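UPF0131 protein ykqA (Bacillus subtilis, PDB 2QIK) is probably a gamma-glutamylcyclotransferase, an acyltransferase expected to cyclise gamma-glutamyl groups on its substrates, gamma-glutamyl amines among them. Local coordinates at residues Y129-G134 and G156-K161; F216-A221 and H225-L230. One frame throughout, in Å; residues are numbered along the deposited sequence.

Contact 1: residues Y129-G134 and G156-K161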
loop_
_atom_site.group_PDB
_atom_site.type_symbol
_atom_site.label_atom_id
_atom_site.label_comp_id
_atom_site.label_asym_id
_atom_site.label_seq_id
_atom_site.Cartn_x
_atom_site.Cartn_y
_atom_site.Cartn_z
ATOM N N TYR A 129 4.406 -8.603 8.984
ATOM C CA TYR A 129 4.740 -9.332 7.760
ATOM C C TYR A 129 4.969 -8.224 6.725
ATOM O O TYR A 129 4.064 -7.495 6.342
ATOM C CB TYR A 129 3.586 -10.255 7.405
ATOM C CG TYR A 129 3.600 -11.431 8.341
ATOM C CD1 TYR A 129 4.496 -12.478 8.132
ATOM C CD2 TYR A 129 2.819 -11.467 9.475
ATOM C CE1 TYR A 129 4.572 -13.549 9.012
ATOM C CE2 TYR A 129 2.924 -12.494 10.372
ATOM C CZ TYR A 129 3.754 -13.532 10.145
ATOM O OH TYR A 129 3.841 -14.567 11.052
ATOM N N TYR A 130 6.212 -8.102 6.294
ATOM C CA TYR A 130 6.731 -7.047 5.438
ATOM C C TYR A 130 7.033 -7.608 4.050
ATOM O O TYR A 130 7.855 -8.518 3.894
ATOM C CB TYR A 130 7.981 -6.409 6.036
ATOM C CG TYR A 130 8.710 -5.480 5.088
ATOM C CD1 TYR A 130 8.053 -4.464 4.455
ATOM C CD2 TYR A 130 10.029 -5.682 4.803
ATOM C CE1 TYR A 130 8.677 -3.697 3.502
ATOM C CE2 TYR A 130 10.707 -4.895 3.864
ATOM C CZ TYR A 130 9.996 -3.904 3.211
ATOM O OH TYR A 130 10.617 -3.162 2.239
ATOM N N PHE A 131 6.347 -7.052 3.040
ATOM C CA PHE A 131 6.485 -7.493 1.629
ATOM C C PHE A 131 7.420 -6.546 0.860
ATOM O O PHE A 131 7.096 -5.348 0.702
ATOM C CB PHE A 131 5.126 -7.537 0.994
ATOM C CG PHE A 131 5.108 -8.039 -0.399
ATOM C CD1 PHE A 131 5.315 -9.374 -0.731
ATOM C CD2 PHE A 131 4.856 -7.183 -1.458
ATOM C CE1 PHE A 131 5.311 -9.814 -2.074
ATOM C CE2 PHE A 131 4.921 -7.672 -2.782
ATOM C CZ PHE A 131 5.095 -8.935 -3.049
ATOM N N ALA A 132 8.553 -7.083 0.452
ATOM C CA ALA A 132 9.532 -6.340 -0.296
ATOM C C ALA A 132 9.536 -6.812 -1.739
ATOM O O ALA A 132 9.609 -8.022 -1.998
ATOM C CB ALA A 132 10.961 -6.647 0.313
ATOM N N TYR A 133 9.579 -5.879 -2.670
ATOM C CA TYR A 133 9.509 -6.164 -4.101
ATOM C C TYR A 133 10.676 -5.576 -4.882
ATOM O O TYR A 133 10.751 -5.756 -6.096
ATOM C CB TYR A 133 8.169 -5.693 -4.664
ATOM C CG TYR A 133 7.912 -4.215 -4.436
ATOM C CD1 TYR A 133 7.179 -3.801 -3.367
ATOM C CD2 TYR A 133 8.486 -3.258 -5.233
ATOM C CE1 TYR A 133 6.992 -2.419 -3.089
ATOM C CE2 TYR A 133 8.306 -1.938 -5.000
ATOM C CZ TYR A 133 7.584 -1.499 -3.912
ATOM O OH TYR A 133 7.451 -0.159 -3.764
ATOM N N GLY A 134 11.557 -4.854 -4.220
ATOM C CA GLY A 134 12.698 -4.277 -4.879
ATOM C C GLY A 134 13.988 -4.523 -4.120
ATOM O O GLY A 134 14.298 -5.625 -3.820
ATOM N N GLY A 156 9.351 -16.124 2.625
ATOM C CA GLY A 156 9.812 -16.505 1.299
ATOM C C GLY A 156 9.013 -15.826 0.216
ATOM O O GLY A 156 8.381 -14.795 0.400
ATOM N N ARG A 157 9.127 -16.430 -0.950
ATOM C CA ARG A 157 8.522 -15.904 -2.151
ATOM C C ARG A 157 7.063 -15.743 -1.947
ATOM O O ARG A 157 6.361 -16.625 -1.438
ATOM C CB ARG A 157 8.715 -16.897 -3.289
ATOM C CG ARG A 157 8.340 -16.388 -4.622
ATOM C CD ARG A 157 8.441 -17.437 -5.690
ATOM N NE ARG A 157 9.772 -18.000 -5.723
ATOM C CZ ARG A 157 10.138 -19.034 -6.474
ATOM N NH1 ARG A 157 11.387 -19.438 -6.438
ATOM N NH2 ARG A 157 9.284 -19.638 -7.264
ATOM N N ALA A 158 6.542 -14.612 -2.388
ATOM C CA ALA A 158 5.187 -14.338 -2.269
ATOM C C ALA A 158 4.695 -13.721 -3.570
ATOM O O ALA A 158 5.368 -12.929 -4.230
ATOM C CB ALA A 158 4.985 -13.375 -1.048
ATOM N N VAL A 159 3.493 -14.096 -3.914
ATOM C CA VAL A 159 2.861 -13.666 -5.126
ATOM C C VAL A 159 1.799 -12.623 -4.747
ATOM O O VAL A 159 1.019 -12.833 -3.793
ATOM C CB VAL A 159 2.260 -14.834 -5.860
ATOM C CG1 VAL A 159 1.450 -14.390 -7.030
ATOM C CG2 VAL A 159 3.315 -15.823 -6.364
ATOM N N LEU A 160 1.734 -11.543 -5.555
ATOM C CA LEU A 160 0.749 -10.474 -5.361
ATOM C C LEU A 160 -0.010 -10.266 -6.659
ATOM O O LEU A 160 0.527 -9.731 -7.632
ATOM C CB LEU A 160 1.427 -9.174 -4.901
ATOM C CG LEU A 160 0.467 -7.994 -4.720
ATOM C CD1 LEU A 160 -0.683 -8.207 -3.730
ATOM C CD2 LEU A 160 1.241 -6.795 -4.244
ATOM N N LYS A 161 -1.288 -10.608 -6.649
ATOM C CA LYS A 161 -2.171 -10.446 -7.799
ATOM C C LYS A 161 -2.646 -9.000 -7.868
ATOM O O LYS A 161 -2.987 -8.432 -6.829
ATOM C CB LYS A 161 -3.422 -11.303 -7.540
ATOM C CG LYS A 161 -3.057 -12.803 -7.344
ATOM C CD LYS A 161 -4.021 -13.751 -8.004
ATOM C CE LYS A 161 -3.449 -15.180 -8.225
ATOM N NZ LYS A 161 -2.008 -15.208 -8.709
#
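Phe-131 meets Ala-158 and Leu-160 inside a small beta barrel, reaching from one strand to another with which it does not pair. The separation is plain from the geometry: the CA atoms of Phe-131 and Ala-158 stand 8.0 Å apart and no hydrogen bond links the segments. Strand 185-193 lies between them in the sheet, bonding through its backbone to Tyr-130 and Ala-132 on one side and to Gly-156 on the other. The benzyl group spans the distance because its CG is anti to the backbone N (chi1 -177°), which carries the ring across the interior to strand 154-161. Ala-158 meets the ring at its edge, near the ring plane, with CB 3.7 Å from CE1 of Phe-131. Leu-160, two residues on and facing the same way, crosses the aromatic side chain obliquely: its CD2 is 4.1 Å from CE2 of Phe-131, and its CB reaches CZ. Met-179 of strand 174-180 touches both Phe-131 and Leu-160, and Val-219 packs on Phe-131 and Ala-158, so the side chains named here form a buried apolar cluster. A backbone oxygen also borders it: Ala-158 O lies in the plane of the Phe-131 ring, 3.8 Å from CE1.

Contact 2: residues F216-A221 and H225-L230; sequences FVDVEA and HYKDCL
Phe-216 to Ala-221 runs against His-225 to Leu-230 as the two arms of a beta hairpin, strand 216-221 and strand 225-227 lying 4.8 Å apart at 162°, with a beta bulge near the middle. Val-219 with Tyr-226 and Val-217 with Cys-229 are hydrogen-bonded pairs; between them a single residue, Asp-218, stands opposite two, Lys-227 and Asp-228, which shifts the register by one. Asp-218 itself bridges the bulge. With its CG beside the backbone N (chi1 -67°), OD1 turns across to accept a nearly straight bond from Asp-228 N at 2.9 Å. A water donates to Asp-218 OD1 and to Asp-228 OD2, 2.8 Å from each, linking two carboxylates whose mutual repulsion is probably eased by salt bridges, from Lys-13 to Asp-218 OD2 and from Lys-116 to Asp-228 OD2.

Toward the turn, the Glu-220 side chain lies at a slant to the His-225 ring, carboxylate and imidazole planes 38° apart. OE1 comes within 3.4 Å of His-225 CE1 and CG within 3.7 Å of that same CE1, a contact without a hydrogen bond. With an alanine here, the imidazole would probably lose both its aliphatic support and the neighbouring negative charge, and be freer to turn. Val-219 CG2 packs 4.0 Å from Cys-229 SG, while Tyr-226 brings its ring edge, at CE2, within 3.5 Å of Ala-221 O.

Val-217, Val-219, Tyr-226 and Cys-229 share one face, the last three packing on Leu-190 of strand 185-193; Ala-221 touches Ala-158 and Val-155 of strand 154-161. On the other face Phe-216 and Leu-230 meet Met-120 of helix 115-122.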
loop_
_atom_site.group_PDB
_atom_site.type_symbol
_atom_site.label_atom_id
_atom_site.label_comp_id
_atom_site.label_asym_id
_atom_site.label_seq_id
_atom_site.Cartn_x
_atom_site.Cartn_y
_atom_site.Cartn_z
ATOM N N PHE A 216 -0.757 -1.579 2.489
ATOM C CA PHE A 216 -1.107 -2.927 2.938
ATOM C C PHE A 216 -1.579 -3.765 1.745
ATOM O O PHE A 216 -2.359 -3.250 0.916
ATOM C CB PHE A 216 -2.154 -2.907 4.048
ATOM C CG PHE A 216 -1.635 -2.121 5.214
ATOM C CD1 PHE A 216 -0.836 -2.687 6.136
ATOM C CD2 PHE A 216 -1.787 -0.748 5.246
ATOM C CE1 PHE A 216 -0.223 -1.908 7.126
ATOM C CE2 PHE A 216 -1.173 0.034 6.194
ATOM C CZ PHE A 216 -0.425 -0.592 7.142
ATOM N N VAL A 217 -1.124 -4.995 1.707
ATOM C CA VAL A 217 -1.483 -5.945 0.689
ATOM C C VAL A 217 -1.636 -7.295 1.317
ATOM O O VAL A 217 -1.053 -7.628 2.319
ATOM C CB VAL A 217 -0.428 -5.998 -0.463
ATOM C CG1 VAL A 217 -0.446 -4.731 -1.237
ATOM C CG2 VAL A 217 0.973 -6.339 0.037
ATOM N N ASP A 218 -2.436 -8.124 0.651
ATOM C CA ASP A 218 -2.627 -9.559 1.027
ATOM C C ASP A 218 -1.852 -10.391 0.018
ATOM O O ASP A 218 -1.967 -10.185 -1.193
ATOM C CB ASP A 218 -4.088 -9.991 0.981
ATOM C CG ASP A 218 -4.954 -9.345 2.026
ATOM O OD1 ASP A 218 -4.504 -8.584 2.903
ATOM O OD2 ASP A 218 -6.179 -9.653 2.023
ATOM N N VAL A 219 -1.022 -11.346 0.472
ATOM C CA VAL A 219 -0.180 -12.109 -0.427
ATOM C C VAL A 219 -0.225 -13.560 -0.123
ATOM O O VAL A 219 -0.645 -13.912 0.972
ATOM C CB VAL A 219 1.308 -11.653 -0.456
ATOM C CG1 VAL A 219 1.431 -10.199 -0.765
ATOM C CG2 VAL A 219 2.018 -12.042 0.871
ATOM N N GLU A 220 0.206 -14.364 -1.131
ATOM C CA GLU A 220 0.288 -15.773 -0.993
ATOM C C GLU A 220 1.733 -16.206 -0.894
ATOM O O GLU A 220 2.454 -15.927 -1.783
ATOM C CB GLU A 220 -0.464 -16.508 -2.124
ATOM C CG GLU A 220 -0.924 -17.827 -1.528
ATOM C CD GLU A 220 -1.764 -18.720 -2.400
ATOM O OE1 GLU A 220 -2.369 -18.221 -3.399
ATOM O OE2 GLU A 220 -1.804 -19.923 -2.028
ATOM N N ALA A 221 2.072 -16.937 0.148
ATOM C CA ALA A 221 3.469 -17.399 0.311
ATOM C C ALA A 221 3.363 -18.774 0.959
ATOM O O ALA A 221 2.867 -18.870 2.110
ATOM C CB ALA A 221 4.288 -16.408 1.231
ATOM N N HIS A 225 -2.032 -17.809 2.994
ATOM C CA HIS A 225 -2.478 -16.492 2.760
ATOM C C HIS A 225 -2.099 -15.620 3.929
ATOM O O HIS A 225 -2.325 -15.924 5.087
ATOM C CB HIS A 225 -3.994 -16.540 2.575
ATOM C CG HIS A 225 -4.409 -17.046 1.215
ATOM N ND1 HIS A 225 -4.031 -16.411 0.049
ATOM C CD2 HIS A 225 -5.137 -18.127 0.837
ATOM C CE1 HIS A 225 -4.513 -17.074 -0.989
ATOM N NE2 HIS A 225 -5.197 -18.115 -0.538
ATOM N N TYR A 226 -1.479 -14.477 3.651
ATOM C CA TYR A 226 -1.107 -13.531 4.686
ATOM C C TYR A 226 -1.832 -12.194 4.456
ATOM O O TYR A 226 -1.727 -11.595 3.373
ATOM C CB TYR A 226 0.429 -13.283 4.659
ATOM C CG TYR A 226 1.204 -14.508 5.121
ATOM C CD1 TYR A 226 1.581 -14.592 6.461
ATOM C CD2 TYR A 226 1.569 -15.487 4.240
ATOM C CE1 TYR A 226 2.345 -15.688 6.937
ATOM C CE2 TYR A 226 2.260 -16.594 4.693
ATOM C CZ TYR A 226 2.626 -16.652 6.031
ATOM O OH TYR A 226 3.339 -17.713 6.528
ATOM N N LYS A 227 -2.501 -11.719 5.478
ATOM C CA LYS A 227 -3.403 -10.520 5.360
ATOM C C LYS A 227 -2.742 -9.275 5.953
ATOM O O LYS A 227 -2.051 -9.322 6.961
ATOM C CB LYS A 227 -4.659 -10.750 6.187
ATOM C CG LYS A 227 -5.469 -11.912 5.625
ATOM C CD LYS A 227 -6.660 -12.232 6.417
ATOM C CE LYS A 227 -7.363 -13.420 5.784
ATOM N NZ LYS A 227 -7.629 -13.411 4.302
ATOM N N ASP A 228 -2.962 -8.138 5.301
ATOM C CA ASP A 228 -2.501 -6.865 5.856
ATOM C C ASP A 228 -1.004 -6.844 6.008
ATOM O O ASP A 228 -0.486 -6.343 6.988
ATOM C CB ASP A 228 -3.255 -6.493 7.112
ATOM C CG ASP A 228 -4.636 -6.017 6.837
ATOM O OD1 ASP A 228 -5.483 -6.088 7.782
ATOM O OD2 ASP A 228 -4.998 -5.556 5.744
ATOM N N CYS A 229 -0.283 -7.372 5.005
ATOM C CA CYS A 229 1.169 -7.290 4.980
ATOM C C CYS A 229 1.554 -5.837 4.658
ATOM O O CYS A 229 0.931 -5.176 3.829
ATOM C CB CYS A 229 1.732 -8.164 3.901
ATOM S SG CYS A 229 1.348 -9.890 4.130
ATOM N N LEU A 230 2.549 -5.322 5.369
ATOM C CA LEU A 230 3.078 -3.981 5.093
ATOM C C LEU A 230 3.929 -3.985 3.854
ATOM O O LEU A 230 4.754 -4.871 3.630
ATOM C CB LEU A 230 3.975 -3.594 6.237
ATOM C CG LEU A 230 4.794 -2.284 6.106
ATOM C CD1 LEU A 230 3.823 -1.098 6.068
ATOM C CD2 LEU A 230 5.733 -2.131 7.184
HETATM O O HOH W 1 -4.424 -5.764 2.973
HETATM O O HOH W 2 4.170 -19.906 3.940
#

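From the N terminus, the chain passes through the sheet built of strands 3-7 to 90-98 and helix 115-122 before entering strand 128-132. Contact 1 closes first, returning at 156-161 after 21 residues that include helix 140-145. Contact 2 follows in series, a tight hairpin with three residues between its segments, so the loops neither nest nor cross. In space their centres lie 8 Å apart. Leu-230 binds strand 128-132 twice, its O and N each 2.8 Å from Phe-131 N and Tyr-129 O respectively, while Glu-220 bonds to Val-159. With strand 185-193 bridging the segments of contact 1, these links complete a closed circuit of five strands.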